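Local coordinates for protein GTP cyclohydrolase 1 type 2 homolog (Thermus thermophilus, PDB 2YYB) that is of unknown function but belongs to the GTP cyclohydrolase I type 2/NIF3 family and probably binds divalent metal ions, at residues V155-G159 against F195-F199; L184-P190 against N204-H210; T215-K219 against P232-L236. All coordinates share one frame; numbering follows the deposited sequence.

Contact 1: V155-G159 against F195-F199; sequences VHQGG and FHETF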
loop_
_atom_site.group_PDB
_atom_site.type_symbol
_atom_site.label_atom_id
_atom_site.label_comp_id
_atom_site.label_asym_id
_atom_site.label_seq_id
_atom_site.Cartn_x
_atom_site.Cartn_y
_atom_site.Cartn_z
ATOM N N VAL A 155 24.351 14.734 27.634
ATOM C CA VAL A 155 24.601 15.778 26.668
ATOM C C VAL A 155 25.653 15.329 25.677
ATOM O O VAL A 155 26.679 14.768 26.060
ATOM C CB VAL A 155 25.005 17.111 27.380
ATOM C CG1 VAL A 155 25.276 16.848 28.848
ATOM C CG2 VAL A 155 26.214 17.756 26.699
ATOM N N HIS A 156 25.351 15.548 24.401
ATOM C CA HIS A 156 26.236 15.215 23.296
ATOM C C HIS A 156 26.571 16.528 22.597
ATOM O O HIS A 156 25.759 17.071 21.837
ATOM C CB HIS A 156 25.544 14.258 22.310
ATOM C CG HIS A 156 25.483 12.837 22.785
ATOM N ND1 HIS A 156 24.740 11.871 22.144
ATOM C CD2 HIS A 156 26.091 12.215 23.826
ATOM C CE1 HIS A 156 24.896 10.714 22.767
ATOM N NE2 HIS A 156 25.710 10.897 23.791
ATOM N N GLN A 157 27.762 17.045 22.870
ATOM C CA GLN A 157 28.179 18.297 22.271
ATOM C C GLN A 157 29.021 18.082 21.033
ATOM O O GLN A 157 30.171 17.679 21.122
ATOM C CB GLN A 157 28.971 19.136 23.274
ATOM C CG GLN A 157 29.513 20.408 22.657
ATOM C CD GLN A 157 30.422 21.195 23.574
ATOM O OE1 GLN A 157 30.966 22.215 23.159
ATOM N NE2 GLN A 157 30.589 20.741 24.824
ATOM N N GLY A 158 28.447 18.360 19.878
ATOM C CA GLY A 158 29.190 18.188 18.648
ATOM C C GLY A 158 29.496 19.558 18.092
ATOM O O GLY A 158 30.476 19.759 17.355
ATOM N N GLY A 159 28.630 20.499 18.466
ATOM C CA GLY A 159 28.768 21.875 18.044
ATOM C C GLY A 159 29.267 22.789 19.155
ATOM O O GLY A 159 30.080 22.396 20.005
ATOM N N PHE A 195 24.028 8.474 17.080
ATOM C CA PHE A 195 25.263 8.936 17.682
ATOM C C PHE A 195 26.199 9.663 16.702
ATOM O O PHE A 195 26.360 10.876 16.775
ATOM C CB PHE A 195 26.010 7.763 18.292
ATOM C CG PHE A 195 27.143 8.174 19.166
ATOM C CD1 PHE A 195 26.898 8.710 20.427
ATOM C CD2 PHE A 195 28.450 8.065 18.722
ATOM C CE1 PHE A 195 27.945 9.131 21.237
ATOM C CE2 PHE A 195 29.503 8.483 19.521
ATOM C CZ PHE A 195 29.249 9.018 20.783
ATOM N N HIS A 196 26.814 8.923 15.786
ATOM C CA HIS A 196 27.751 9.519 14.843
ATOM C C HIS A 196 27.212 10.680 14.037
ATOM O O HIS A 196 27.918 11.663 13.807
ATOM C CB HIS A 196 28.323 8.438 13.923
ATOM C CG HIS A 196 29.167 7.440 14.653
ATOM N ND1 HIS A 196 30.407 7.758 15.168
ATOM C CD2 HIS A 196 28.909 6.169 15.050
ATOM C CE1 HIS A 196 30.872 6.728 15.852
ATOM N NE2 HIS A 196 29.983 5.752 15.796
ATOM N N GLU A 197 25.958 10.590 13.619
ATOM C CA GLU A 197 25.392 11.677 12.846
ATOM C C GLU A 197 25.400 12.966 13.695
ATOM O O GLU A 197 25.796 14.036 13.220
ATOM C CB GLU A 197 23.974 11.332 12.407
ATOM C CG GLU A 197 23.428 12.323 11.419
ATOM C CD GLU A 197 21.914 12.305 11.325
ATOM O OE1 GLU A 197 21.352 13.245 10.710
ATOM O OE2 GLU A 197 21.296 11.356 11.859
ATOM N N THR A 198 24.976 12.853 14.951
ATOM C CA THR A 198 24.956 13.993 15.852
ATOM C C THR A 198 26.298 14.759 15.928
ATOM O O THR A 198 26.317 15.986 15.888
ATOM C CB THR A 198 24.561 13.551 17.270
ATOM O OG1 THR A 198 23.176 13.239 17.288
ATOM C CG2 THR A 198 24.819 14.641 18.273
ATOM N N PHE A 199 27.412 14.054 16.050
ATOM C CA PHE A 199 28.683 14.750 16.122
ATOM C C PHE A 199 29.175 15.241 14.761
ATOM O O PHE A 199 29.547 16.407 14.610
ATOM C CB PHE A 199 29.734 13.870 16.788
ATOM C CG PHE A 199 29.453 13.612 18.241
ATOM C CD1 PHE A 199 28.652 12.532 18.635
ATOM C CD2 PHE A 199 29.921 14.489 19.218
ATOM C CE1 PHE A 199 28.320 12.336 19.971
ATOM C CE2 PHE A 199 29.589 14.295 20.562
ATOM C CZ PHE A 199 28.787 13.220 20.933
#
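An aromatic cluster of His156, Phe195 and Phe199 fastens the short helix 195-200 to strand 154-157, an outermost strand of a four-stranded mixed sheet, and shows how a few rings can join two elements with no hydrogen bond between them. The axes of strand 155-157 and helix 195-199 come within 9.0 Å at 48°, and ring side chains bridge the distance. His156 points toward the helix, its CG beside the backbone N and anti to the carbonyl carbon (chi1 -77°), which carries the imidazole to where both phenylalanines lie over one of its faces. Phe195 meets that face edge-on in a T-shaped pair: the ring planes stand at 90°, the centroids lie 5.2 Å apart, and Phe195 CD1 comes 3.7 Å from His156 CE1. Phe199 leans over the same face at an intermediate tilt, with its CZ 3.7 Å from His156 CB. Phe199 CE1 also sits over a face of Phe195, so the three rings touch in turn. With an alanine in place of His156, the edge of Phe195 would probably lose the face it meets and Phe199 would be freer to turn. Nearby, the methyl CG2 of Thr198 reaches His156 CB, while its hydroxyl is bonded to Val194 O, just before the helix. The helix also borders the second subunit, whose His238 ring meets that of His196. Where the strand gives way to a loop, Gly158 CA packs 3.8 Å from Phe199 CD2, and Gln157 O lies near the ring plane, 3.5 Å from Phe199 CE2.

Contact 2: L184-P190 against N204-H210; sequences LFVTGEP and NVIYAGH
Leu184 starts the pairing with its CD1 methyl, which packs 3.7 Å from Ile206 CG1; its CG lies anti to the backbone N (chi1 168°), carrying the branch toward the neighbouring strand. Helix 141-147 touches both residues through Val141 and Leu145. Phe185 then bonds with both backbone groups: its N donates to Asn204 O, and its O accepts Ile206 N at 3.0 Å in a nearly straight bond. Its ring lies alongside Val205, pointing the same way, with CD2 4.0 Å from Val205 CG1. Val186 faces the opposite side of the sheet, as Ile206 does. Phe185 thus bonds to the residues on either side of Val205, its bridge partner, which is the parallel pattern, and the two strands form a beta-alpha-beta unit with helix 195-200 as the connection. Thr187 N bonds to Ile206 O, and Thr187 O receives Ala208 N at 2.9 Å. The CG2 methyl of Thr187 lies against the CD1-CE1 side of Tyr207, while OG1 turns to Val169 O and Gly173 N. Gly188, past the strand end, accepts Gly209 N at its O, at 2.9 Å. Glu189 OE1 accepts His192 N of the second subunit. The ring of His210, a predicted metal ligand, stacks on that same histidine. Pro190 lays CB over a face of Tyr207, 3.5 Å from the ring centroid and 17° off the normal, a CH-pi contact; Val205 CG1 lies over the rim of the opposite face.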
loop_
_atom_site.group_PDB
_atom_site.type_symbol
_atom_site.label_atom_id
_atom_site.label_comp_id
_atom_site.label_asym_id
_atom_site.label_seq_id
_atom_site.Cartn_x
_atom_site.Cartn_y
_atom_site.Cartn_z
ATOM N N LEU A 184 21.007 23.987 19.601
ATOM C CA LEU A 184 20.751 22.916 20.548
ATOM C C LEU A 184 19.431 22.247 20.248
ATOM O O LEU A 184 18.500 22.876 19.727
ATOM C CB LEU A 184 20.713 23.457 21.975
ATOM C CG LEU A 184 20.185 22.504 23.051
ATOM C CD1 LEU A 184 20.973 21.225 23.071
ATOM C CD2 LEU A 184 20.284 23.180 24.399
ATOM N N PHE A 185 19.370 20.961 20.577
ATOM C CA PHE A 185 18.179 20.152 20.388
ATOM C C PHE A 185 17.935 19.438 21.710
ATOM O O PHE A 185 18.846 18.821 22.277
ATOM C CB PHE A 185 18.393 19.142 19.266
ATOM C CG PHE A 185 17.234 18.195 19.061
ATOM C CD1 PHE A 185 15.965 18.673 18.771
ATOM C CD2 PHE A 185 17.428 16.817 19.116
ATOM C CE1 PHE A 185 14.907 17.790 18.535
ATOM C CE2 PHE A 185 16.378 15.938 18.879
ATOM C CZ PHE A 185 15.117 16.425 18.588
ATOM N N VAL A 186 16.709 19.555 22.204
ATOM C CA VAL A 186 16.317 18.945 23.460
ATOM C C VAL A 186 15.280 17.869 23.216
ATOM O O VAL A 186 14.278 18.116 22.557
ATOM C CB VAL A 186 15.683 19.973 24.399
ATOM C CG1 VAL A 186 15.299 19.307 25.720
ATOM C CG2 VAL A 186 16.649 21.121 24.633
ATOM N N THR A 187 15.524 16.675 23.737
ATOM C CA THR A 187 14.562 15.597 23.593
ATOM C C THR A 187 14.737 14.666 24.788
ATOM O O THR A 187 15.534 14.955 25.682
ATOM C CB THR A 187 14.730 14.848 22.231
ATOM O OG1 THR A 187 13.578 14.029 21.993
ATOM C CG2 THR A 187 15.972 13.993 22.229
ATOM N N GLY A 188 13.998 13.566 24.834
ATOM C CA GLY A 188 14.144 12.693 25.979
ATOM C C GLY A 188 14.983 11.438 25.835
ATOM O O GLY A 188 15.905 11.218 26.605
ATOM N N GLU A 189 14.675 10.610 24.843
ATOM C CA GLU A 189 15.374 9.341 24.689
ATOM C C GLU A 189 16.454 9.311 23.619
ATOM O O GLU A 189 16.218 9.698 22.475
ATOM C CB GLU A 189 14.345 8.232 24.429
ATOM C CG GLU A 189 14.653 6.928 25.153
ATOM C CD GLU A 189 13.443 5.978 25.231
ATOM O OE1 GLU A 189 13.541 4.929 25.912
ATOM O OE2 GLU A 189 12.398 6.280 24.619
ATOM N N PRO A 190 17.662 8.847 23.986
ATOM C CA PRO A 190 18.822 8.736 23.103
ATOM C C PRO A 190 18.836 7.412 22.324
ATOM O O PRO A 190 18.527 6.354 22.875
ATOM C CB PRO A 190 19.986 8.819 24.077
ATOM C CG PRO A 190 19.485 8.013 25.212
ATOM C CD PRO A 190 18.064 8.563 25.376
ATOM N N ASN A 204 24.295 19.893 18.919
ATOM C CA ASN A 204 24.342 19.851 20.368
ATOM C C ASN A 204 23.027 19.172 20.682
ATOM O O ASN A 204 21.978 19.593 20.168
ATOM C CB ASN A 204 24.327 21.258 20.964
ATOM C CG ASN A 204 25.711 21.865 21.095
ATOM O OD1 ASN A 204 25.850 23.095 21.080
ATOM N ND2 ASN A 204 26.739 21.019 21.245
ATOM N N VAL A 205 23.072 18.119 21.491
ATOM C CA VAL A 205 21.846 17.419 21.840
ATOM C C VAL A 205 21.850 17.054 23.303
ATOM O O VAL A 205 22.856 16.560 23.815
ATOM C CB VAL A 205 21.664 16.107 21.027
ATOM C CG1 VAL A 205 20.366 15.414 21.442
ATOM C CG2 VAL A 205 21.657 16.403 19.553
ATOM N N ILE A 206 20.731 17.307 23.975
ATOM C CA ILE A 206 20.599 16.968 25.394
ATOM C C ILE A 206 19.432 15.986 25.538
ATOM O O ILE A 206 18.308 16.287 25.116
ATOM C CB ILE A 206 20.254 18.209 26.287
ATOM C CG1 ILE A 206 21.320 19.299 26.167
ATOM C CG2 ILE A 206 20.123 17.769 27.748
ATOM C CD1 ILE A 206 22.607 18.956 26.850
ATOM N N TYR A 207 19.704 14.823 26.127
ATOM C CA TYR A 207 18.677 13.791 26.359
ATOM C C TYR A 207 18.287 13.843 27.831
ATOM O O TYR A 207 19.069 13.457 28.692
ATOM C CB TYR A 207 19.219 12.393 26.003
ATOM C CG TYR A 207 19.478 12.242 24.528
ATOM C CD1 TYR A 207 18.426 12.289 23.615
ATOM C CD2 TYR A 207 20.782 12.136 24.027
ATOM C CE1 TYR A 207 18.660 12.245 22.239
ATOM C CE2 TYR A 207 21.023 12.089 22.643
ATOM C CZ TYR A 207 19.956 12.149 21.765
ATOM O OH TYR A 207 20.165 12.151 20.412
ATOM N N ALA A 208 17.077 14.322 28.115
ATOM C CA ALA A 208 16.631 14.453 29.499
ATOM C C ALA A 208 15.655 13.389 30.021
ATOM O O ALA A 208 15.040 13.571 31.080
ATOM C CB ALA A 208 16.052 15.847 29.705
ATOM N N GLY A 209 15.522 12.285 29.289
ATOM C CA GLY A 209 14.638 11.211 29.711
ATOM C C GLY A 209 13.294 11.230 29.012
ATOM O O GLY A 209 12.714 12.293 28.830
ATOM N N HIS A 210 12.797 10.066 28.602
ATOM C CA HIS A 210 11.503 10.012 27.936
ATOM C C HIS A 210 10.416 10.310 28.977
ATOM O O HIS A 210 9.489 11.081 28.726
ATOM C CB HIS A 210 11.283 8.630 27.312
ATOM C CG HIS A 210 10.207 8.595 26.271
ATOM N ND1 HIS A 210 8.946 9.112 26.480
ATOM C CD2 HIS A 210 10.193 8.063 25.024
ATOM C CE1 HIS A 210 8.202 8.898 25.407
ATOM N NE2 HIS A 210 8.936 8.264 24.509
#

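Contact 3: T215-K219 against P232-L236; sequences TFGVK and PWVFL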
loop_
_atom_site.group_PDB
_atom_site.type_symbol
_atom_site.label_atom_id
_atom_site.label_comp_id
_atom_site.label_asym_id
_atom_site.label_seq_id
_atom_site.Cartn_x
_atom_site.Cartn_y
_atom_site.Cartn_z
ATOM N N THR A 215 6.371 14.575 31.293
ATOM C CA THR A 215 5.749 14.739 32.611
ATOM C C THR A 215 4.976 16.068 32.661
ATOM O O THR A 215 4.001 16.225 33.398
ATOM C CB THR A 215 6.859 14.819 33.705
ATOM O OG1 THR A 215 6.626 13.847 34.711
ATOM C CG2 THR A 215 6.898 16.191 34.352
ATOM N N PHE A 216 5.442 17.024 31.866
ATOM C CA PHE A 216 4.894 18.377 31.824
ATOM C C PHE A 216 3.506 18.609 31.222
ATOM O O PHE A 216 2.807 19.526 31.632
ATOM C CB PHE A 216 5.923 19.284 31.137
ATOM C CG PHE A 216 7.265 19.264 31.807
ATOM C CD1 PHE A 216 7.482 19.985 32.986
ATOM C CD2 PHE A 216 8.294 18.463 31.311
ATOM C CE1 PHE A 216 8.712 19.900 33.667
ATOM C CE2 PHE A 216 9.522 18.370 31.978
ATOM C CZ PHE A 216 9.735 19.085 33.155
ATOM N N GLY A 217 3.105 17.807 30.252
ATOM C CA GLY A 217 1.793 18.006 29.663
ATOM C C GLY A 217 0.642 17.639 30.599
ATOM O O GLY A 217 -0.191 18.499 30.954
ATOM N N VAL A 218 0.597 16.363 30.990
ATOM C CA VAL A 218 -0.448 15.869 31.875
ATOM C C VAL A 218 -0.609 16.818 33.048
ATOM O O VAL A 218 -1.722 17.229 33.345
ATOM C CB VAL A 218 -0.177 14.397 32.397
ATOM C CG1 VAL A 218 -0.374 13.419 31.283
ATOM C CG2 VAL A 218 1.206 14.260 32.959
ATOM N N LYS A 219 0.491 17.199 33.692
ATOM C CA LYS A 219 0.377 18.122 34.823
ATOM C C LYS A 219 -0.304 19.426 34.416
ATOM O O LYS A 219 -1.282 19.836 35.039
ATOM C CB LYS A 219 1.742 18.419 35.451
ATOM C CG LYS A 219 2.311 17.266 36.272
ATOM C CD LYS A 219 3.625 17.658 36.945
ATOM C CE LYS A 219 4.212 16.511 37.755
ATOM N NZ LYS A 219 5.527 16.901 38.349
ATOM N N PRO A 232 -10.343 18.908 41.525
ATOM C CA PRO A 232 -9.049 18.756 42.183
ATOM C C PRO A 232 -8.289 17.659 41.422
ATOM O O PRO A 232 -8.903 16.845 40.718
ATOM C CB PRO A 232 -9.434 18.315 43.587
ATOM C CG PRO A 232 -10.712 17.546 43.355
ATOM C CD PRO A 232 -11.437 18.437 42.388
ATOM N N TRP A 233 -6.965 17.633 41.540
ATOM C CA TRP A 233 -6.211 16.601 40.848
ATOM C C TRP A 233 -4.982 16.155 41.613
ATOM O O TRP A 233 -4.530 16.831 42.530
ATOM C CB TRP A 233 -5.814 17.061 39.436
ATOM C CG TRP A 233 -4.826 18.195 39.383
ATOM C CD1 TRP A 233 -5.093 19.518 39.563
ATOM C CD2 TRP A 233 -3.407 18.101 39.149
ATOM N NE1 TRP A 233 -3.935 20.256 39.456
ATOM C CE2 TRP A 233 -2.884 19.412 39.206
ATOM C CE3 TRP A 233 -2.529 17.036 38.896
ATOM C CZ2 TRP A 233 -1.519 19.692 39.022
ATOM C CZ3 TRP A 233 -1.161 17.316 38.711
ATOM C CH2 TRP A 233 -0.676 18.635 38.777
ATOM N N VAL A 234 -4.468 14.991 41.240
ATOM C CA VAL A 234 -3.279 14.427 41.856
ATOM C C VAL A 234 -2.374 13.868 40.756
ATOM O O VAL A 234 -2.859 13.421 39.724
ATOM C CB VAL A 234 -3.652 13.296 42.821
ATOM C CG1 VAL A 234 -4.453 12.236 42.094
ATOM C CG2 VAL A 234 -2.399 12.691 43.408
ATOM N N PHE A 235 -1.060 13.917 40.961
ATOM C CA PHE A 235 -0.136 13.379 39.969
ATOM C C PHE A 235 0.305 11.997 40.428
ATOM O O PHE A 235 0.774 11.825 41.551
ATOM C CB PHE A 235 1.095 14.275 39.790
ATOM C CG PHE A 235 2.136 13.700 38.849
ATOM C CD1 PHE A 235 1.896 13.615 37.482
ATOM C CD2 PHE A 235 3.355 13.232 39.335
ATOM C CE1 PHE A 235 2.861 13.075 36.612
ATOM C CE2 PHE A 235 4.322 12.689 38.475
ATOM C CZ PHE A 235 4.076 12.611 37.118
ATOM N N LEU A 236 0.129 11.020 39.544
ATOM C CA LEU A 236 0.496 9.634 39.814
ATOM C C LEU A 236 1.871 9.412 39.200
ATOM O O LEU A 236 2.016 9.400 37.984
ATOM C CB LEU A 236 -0.562 8.700 39.212
ATOM C CG LEU A 236 -1.967 8.994 39.759
ATOM C CD1 LEU A 236 -2.968 8.076 39.149
ATOM C CD2 LEU A 236 -1.983 8.842 41.263
#
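Lys219 lies across the ring of Phe235, a worked case of a lysine using both its aliphatic chain and its charge on one aromatic face. CE sits over the middle of the ring, 3.5 Å from the Phe235 centroid and only 6° off the normal, a CH-pi contact. NZ continues over the same face at 4.5 Å from that centroid, a cation-pi interaction in which the ammonium charge probably gains from the negative potential over the ring. The lysine CG stands anti to the carbonyl carbon (chi1 -74°), and the chain, extended beyond it, carries CE and NZ over the ring. Two more residues meet the phenyl ring: Val218 CG2 comes in at the edge, 4.2 Å from Phe235 CE1, and Thr215 OG1 approaches Phe235 CZ obliquely at 3.7 Å. Beside them, Trp233 turns a face to the helix backbone, with Lys219 O above the rim of the indole and 4.0 Å from Trp233 CH2. Farther along helix 216-229, Ala222, Ala223 and Glu226 also touch the indole. Strand 233-235 is held by backbone bonds from Val234 to Val39 and Ala41. Val218 rests on Ala41, and the side chains of Val218 and His64, a predicted metal ligand, come within about 4 Å at their nearest atoms. This is alpha/beta packing, a helix laid over an outermost strand of a five-stranded mixed sheet, one that runs parallel to its neighbour 39-42.

Contacts 1 and 2 meet on one sheet: the helix of contact 1 connects the two strands of contact 2, their centres are 11 Å apart, and His156 N probably bonds to Val205 O at 2.8 Å, joining strands 154-157 and 204-207. Both also touch the second subunit. Contact 3 belongs to the other sheet, across the centre of the chain, with its centre 33 Å from that of contact 1 and 22 Å from that of contact 2. Even so, the nearest atoms of contacts 2 and 3 are about 5 Å apart. Contact 2 supplies His210 of the predicted metal site, whose side chain is about 3 Å from those of His65 and Glu214, whereas contact 1 lies away from it.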